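Local coordinates for protein Alpha/beta hydrolase (Legionella pneumophila subsp. pneumophila str. Philadelphia 1, PDB 4EZI) that is of unknown function but adopts the alpha/beta hydrolase fold and may act as a lipase on triacylglycerols, at residues A[109-121]-A[136-149]. Residues are numbered along the deposited sequence; the frame is centred on the assembly and turned at random. Where two conformers were deposited one is given.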
loop_
_atom_site.group_PDB
_atom_site.type_symbol
_atom_site.label_atom_id
_atom_site.label_comp_id
_atom_site.label_asym_id
_atom_site.label_seq_id
_atom_site.Cartn_x
_atom_site.Cartn_y
_atom_site.Cartn_z
ATOM N N ALA A 109 11.728 -9.286 -12.723
ATOM C CA ALA A 109 10.544 -10.048 -13.150
ATOM C C ALA A 109 10.057 -9.663 -14.536
ATOM O O ALA A 109 9.352 -10.438 -15.168
ATOM C CB ALA A 109 9.407 -9.917 -12.107
ATOM N N GLY A 110 10.420 -8.479 -15.011
ATOM C CA GLY A 110 10.040 -8.021 -16.341
ATOM C C GLY A 110 8.635 -7.460 -16.491
ATOM O O GLY A 110 8.119 -7.403 -17.593
ATOM N N TYR A 111 8.041 -7.001 -15.391
ATOM C CA TYR A 111 6.712 -6.438 -15.426
ATOM C C TYR A 111 6.774 -4.928 -15.566
ATOM O O TYR A 111 7.684 -4.266 -15.048
ATOM C CB TYR A 111 5.933 -6.786 -14.146
ATOM C CG TYR A 111 5.826 -8.273 -13.813
ATOM C CD1 TYR A 111 5.752 -9.241 -14.803
ATOM C CD2 TYR A 111 5.791 -8.691 -12.501
ATOM C CE1 TYR A 111 5.632 -10.590 -14.482
ATOM C CE2 TYR A 111 5.679 -10.011 -12.168
ATOM C CZ TYR A 111 5.611 -10.972 -13.157
ATOM O OH TYR A 111 5.491 -12.304 -12.803
HETATM N N MSE A 112 5.790 -4.371 -16.269
HETATM C CA MSE A 112 5.533 -2.948 -16.208
HETATM C C MSE A 112 5.039 -2.617 -14.816
HETATM O O MSE A 112 4.009 -3.146 -14.398
HETATM C CB MSE A 112 4.538 -2.525 -17.282
HETATM C CG MSE A 112 4.236 -1.013 -17.205
HETATM SE SE MSE A 112 3.155 -0.383 -18.681
HETATM C CE MSE A 112 1.578 0.095 -17.741
ATOM N N THR A 113 5.809 -1.817 -14.077
ATOM C CA THR A 113 5.621 -1.618 -12.652
ATOM C C THR A 113 4.958 -0.258 -12.449
ATOM O O THR A 113 5.481 0.783 -12.871
ATOM C CB THR A 113 6.973 -1.791 -11.918
ATOM O OG1 THR A 113 7.491 -3.097 -12.208
ATOM C CG2 THR A 113 6.833 -1.613 -10.430
ATOM N N VAL A 114 3.779 -0.272 -11.829
ATOM C CA VAL A 114 2.896 0.881 -11.688
ATOM C C VAL A 114 2.734 1.132 -10.200
ATOM O O VAL A 114 2.323 0.246 -9.479
ATOM C CB VAL A 114 1.539 0.590 -12.350
ATOM C CG1 VAL A 114 0.561 1.699 -12.135
ATOM C CG2 VAL A 114 1.741 0.312 -13.861
HETATM N N MSE A 115 3.073 2.343 -9.741
HETATM C CA MSE A 115 3.182 2.634 -8.320
HETATM C C MSE A 115 2.511 3.964 -8.004
HETATM O O MSE A 115 3.092 5.028 -8.242
HETATM C CB MSE A 115 4.653 2.669 -7.897
HETATM C CG MSE A 115 5.411 1.426 -8.282
HETATM SE SE MSE A 115 7.245 1.442 -7.661
HETATM C CE MSE A 115 6.907 1.176 -5.807
ATOM N N PRO A 116 1.298 3.933 -7.447
ATOM C CA PRO A 116 0.654 5.200 -7.076
ATOM C C PRO A 116 1.366 5.860 -5.891
ATOM O O PRO A 116 1.835 5.164 -4.991
ATOM C CB PRO A 116 -0.757 4.791 -6.669
ATOM C CG PRO A 116 -0.612 3.352 -6.228
ATOM C CD PRO A 116 0.427 2.773 -7.152
ATOM N N ASP A 117 1.353 7.189 -5.839
ATOM C CA ASP A 117 1.838 7.887 -4.658
ATOM C C ASP A 117 0.838 7.917 -3.513
ATOM O O ASP A 117 1.234 7.999 -2.351
ATOM C CB ASP A 117 2.239 9.341 -4.984
ATOM C CG ASP A 117 3.452 9.465 -5.862
ATOM O OD1 ASP A 117 4.246 8.508 -5.984
ATOM O OD2 ASP A 117 3.639 10.568 -6.420
ATOM N N TYR A 118 -0.440 7.906 -3.867
ATOM C CA TYR A 118 -1.625 8.125 -3.003
ATOM C C TYR A 118 -1.952 9.622 -2.885
ATOM O O TYR A 118 -1.118 10.501 -3.090
ATOM C CB TYR A 118 -1.511 7.573 -1.587
ATOM C CG TYR A 118 -1.229 6.112 -1.424
ATOM C CD1 TYR A 118 -1.675 5.161 -2.308
ATOM C CD2 TYR A 118 -0.562 5.680 -0.294
ATOM C CE1 TYR A 118 -1.423 3.811 -2.095
ATOM C CE2 TYR A 118 -0.337 4.342 -0.065
ATOM C CZ TYR A 118 -0.758 3.388 -0.968
ATOM O OH TYR A 118 -0.545 2.038 -0.726
ATOM N N LEU A 119 -3.199 9.899 -2.549
ATOM C CA LEU A 119 -3.642 11.263 -2.286
ATOM C C LEU A 119 -2.887 11.876 -1.120
ATOM O O LEU A 119 -2.495 11.196 -0.162
ATOM C CB LEU A 119 -5.137 11.276 -1.992
ATOM C CG LEU A 119 -6.047 10.778 -3.107
ATOM C CD1 LEU A 119 -7.508 10.980 -2.680
ATOM C CD2 LEU A 119 -5.760 11.446 -4.440
ATOM N N GLY A 120 -2.687 13.190 -1.199
ATOM C CA GLY A 120 -2.000 13.933 -0.170
ATOM C C GLY A 120 -0.490 13.810 -0.193
ATOM O O GLY A 120 0.185 14.389 0.659
ATOM N N LEU A 121 0.042 13.064 -1.154
ATOM C CA LEU A 121 1.477 12.818 -1.257
ATOM C C LEU A 121 1.906 13.117 -2.697
ATOM O O LEU A 121 1.085 13.312 -3.594
ATOM C CB LEU A 121 1.829 11.394 -0.867
ATOM C CG LEU A 121 1.398 10.982 0.535
ATOM C CD1 LEU A 121 1.573 9.473 0.718
ATOM C CD2 LEU A 121 2.129 11.740 1.642
ATOM N N THR A 136 -10.691 5.823 -0.944
ATOM C CA THR A 136 -9.760 6.537 -1.790
ATOM C C THR A 136 -8.451 5.781 -2.013
ATOM O O THR A 136 -7.829 5.981 -3.052
ATOM C CB THR A 136 -9.499 7.979 -1.338
ATOM O OG1 THR A 136 -9.073 7.984 0.023
ATOM C CG2 THR A 136 -10.721 8.875 -1.539
ATOM N N LEU A 137 -8.008 4.936 -1.096
ATOM C CA LEU A 137 -6.864 4.084 -1.428
ATOM C C LEU A 137 -7.225 3.204 -2.633
ATOM O O LEU A 137 -6.448 3.040 -3.569
ATOM C CB LEU A 137 -6.423 3.245 -0.242
ATOM C CG LEU A 137 -5.663 3.986 0.860
ATOM C CD1 LEU A 137 -5.443 3.102 2.077
ATOM C CD2 LEU A 137 -4.330 4.577 0.355
ATOM N N ALA A 138 -8.446 2.680 -2.643
ATOM C CA ALA A 138 -8.888 1.823 -3.748
ATOM C C ALA A 138 -9.020 2.631 -5.040
ATOM O O ALA A 138 -8.458 2.267 -6.084
ATOM C CB ALA A 138 -10.226 1.143 -3.385
ATOM N N SER A 139 -9.753 3.739 -5.006
ATOM C CA SER A 139 -10.005 4.464 -6.238
ATOM C C SER A 139 -8.739 5.114 -6.783
ATOM O O SER A 139 -8.504 5.098 -7.995
ATOM C CB SER A 139 -11.104 5.534 -6.035
ATOM O OG SER A 139 -10.806 6.429 -4.990
ATOM N N SER A 140 -7.883 5.667 -5.916
ATOM C CA SER A 140 -6.665 6.290 -6.380
ATOM C C SER A 140 -5.729 5.258 -7.023
ATOM O O SER A 140 -5.036 5.580 -7.989
ATOM C CB SER A 140 -5.946 7.075 -5.273
ATOM O OG SER A 140 -5.441 6.220 -4.267
ATOM N N SER A 141 -5.728 4.031 -6.513
ATOM C CA SER A 141 -4.865 3.003 -7.057
ATOM C C SER A 141 -5.420 2.478 -8.398
ATOM O O SER A 141 -4.661 2.252 -9.345
ATOM C CB SER A 141 -4.712 1.884 -6.037
ATOM O OG SER A 141 -4.045 2.311 -4.868
ATOM N N ILE A 142 -6.733 2.301 -8.486
ATOM C CA ILE A 142 -7.342 1.873 -9.760
ATOM C C ILE A 142 -7.144 2.925 -10.852
ATOM O O ILE A 142 -6.785 2.616 -11.992
ATOM C CB ILE A 142 -8.822 1.537 -9.576
ATOM C CG1 ILE A 142 -8.949 0.283 -8.718
ATOM C CG2 ILE A 142 -9.500 1.395 -10.947
ATOM C CD1 ILE A 142 -10.381 -0.049 -8.286
ATOM N N ASP A 143 -7.386 4.178 -10.495
ATOM C CA ASP A 143 -7.246 5.254 -11.484
ATOM C C ASP A 143 -5.796 5.403 -11.964
ATOM O O ASP A 143 -5.562 5.690 -13.133
ATOM C CB ASP A 143 -7.811 6.557 -10.941
ATOM C CG ASP A 143 -9.338 6.516 -10.803
ATOM O OD1 ASP A 143 -9.979 5.689 -11.489
ATOM O OD2 ASP A 143 -9.881 7.347 -10.028
HETATM N N MSE A 144 -4.841 5.191 -11.062
HETATM C CA MSE A 144 -3.423 5.151 -11.450
HETATM C C MSE A 144 -3.170 4.052 -12.487
HETATM O O MSE A 144 -2.497 4.264 -13.481
HETATM C CB MSE A 144 -2.557 4.926 -10.209
HETATM C CG MSE A 144 -1.085 4.708 -10.512
HETATM SE SE MSE A 144 -0.171 6.330 -10.984
HETATM C CE MSE A 144 1.381 5.471 -11.731
ATOM N N LEU A 145 -3.723 2.875 -12.254
ATOM C CA LEU A 145 -3.558 1.754 -13.163
ATOM C C LEU A 145 -4.105 2.103 -14.536
ATOM O O LEU A 145 -3.441 1.872 -15.560
ATOM C CB LEU A 145 -4.225 0.502 -12.583
ATOM C CG LEU A 145 -4.269 -0.713 -13.512
ATOM C CD1 LEU A 145 -2.871 -1.199 -13.891
ATOM C CD2 LEU A 145 -5.123 -1.812 -12.852
ATOM N N PHE A 146 -5.310 2.657 -14.583
ATOM C CA PHE A 146 -5.904 3.019 -15.870
ATOM C C PHE A 146 -5.061 4.069 -16.586
ATOM O O PHE A 146 -4.853 4.000 -17.801
ATOM C CB PHE A 146 -7.336 3.519 -15.702
ATOM C CG PHE A 146 -8.302 2.469 -15.227
ATOM C CD1 PHE A 146 -8.088 1.129 -15.473
ATOM C CD2 PHE A 146 -9.438 2.831 -14.542
ATOM C CE1 PHE A 146 -8.996 0.174 -15.028
ATOM C CE2 PHE A 146 -10.345 1.893 -14.113
ATOM C CZ PHE A 146 -10.130 0.572 -14.352
ATOM N N ALA A 147 -4.593 5.064 -15.838
ATOM C CA ALA A 147 -3.733 6.104 -16.432
ATOM C C ALA A 147 -2.434 5.519 -16.971
ATOM O O ALA A 147 -1.967 5.955 -18.034
ATOM C CB ALA A 147 -3.458 7.204 -15.391
ATOM N N ALA A 148 -1.874 4.544 -16.271
ATOM C CA ALA A 148 -0.667 3.898 -16.731
ATOM C C ALA A 148 -0.889 3.117 -18.019
ATOM O O ALA A 148 -0.046 3.109 -18.917
ATOM C CB ALA A 148 -0.114 2.980 -15.655
ATOM N N LYS A 149 -2.049 2.483 -18.134
ATOM C CA LYS A 149 -2.394 1.797 -19.363
ATOM C C LYS A 149 -2.570 2.776 -20.510
ATOM O O LYS A 149 -2.221 2.470 -21.653
ATOM C CB LYS A 149 -3.619 0.916 -19.166
ATOM C CG LYS A 149 -3.296 -0.295 -18.259
ATOM C CD LYS A 149 -4.433 -1.232 -17.992
ATOM C CE LYS A 149 -4.591 -2.206 -19.153
ATOM N NZ LYS A 149 -5.618 -3.226 -18.863
HETATM O O HOH W 1 -4.810 7.667 -1.845
#
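Strand 112-116 runs roughly antiparallel to helix 136-149, part of helix 134-154, the two axes approaching to 8.2 Å at an angle of 141°; the CA of V114 lies nearest that of L145, and the CA of P116 nearest that of S141. Of M112, V114 and P116, which all point at the helix, V114 straddles the methyl of A148, its CG2 lying 3.7 Å from A148 CB, while its CG1, anti to the backbone N, also meets M144 CG. The selenomethionine M144 bends at chi2 (75°), which carries its CE from the helix over to the strand, to V114 CG1 and the carbonyl oxygen of M115; its CG rests 3.9 Å from P116 CB. M112, likewise a selenomethionine, ends with CE against A148 O. Beyond the strand, L137 sets CD2 squarely over one face of the Y118 ring, 3.7 Å from the centroid and 5° off the normal, a CH-pi contact; S141 OG approaches the same ring at its edge. Y118 OH bonds H81 O and S174 OG, fixing the ring beside the probable nucleophile elbow. L119 CD1 packs on T136 CB, and one water accepts from L119 N and donates to S140 OG. S140 and S141 turn their hydroxyls back onto the carbonyls of T136 and L137. This face thus meets strand 112-116 and the following loop chiefly through buried apolar surface, and the water joins helix to loop.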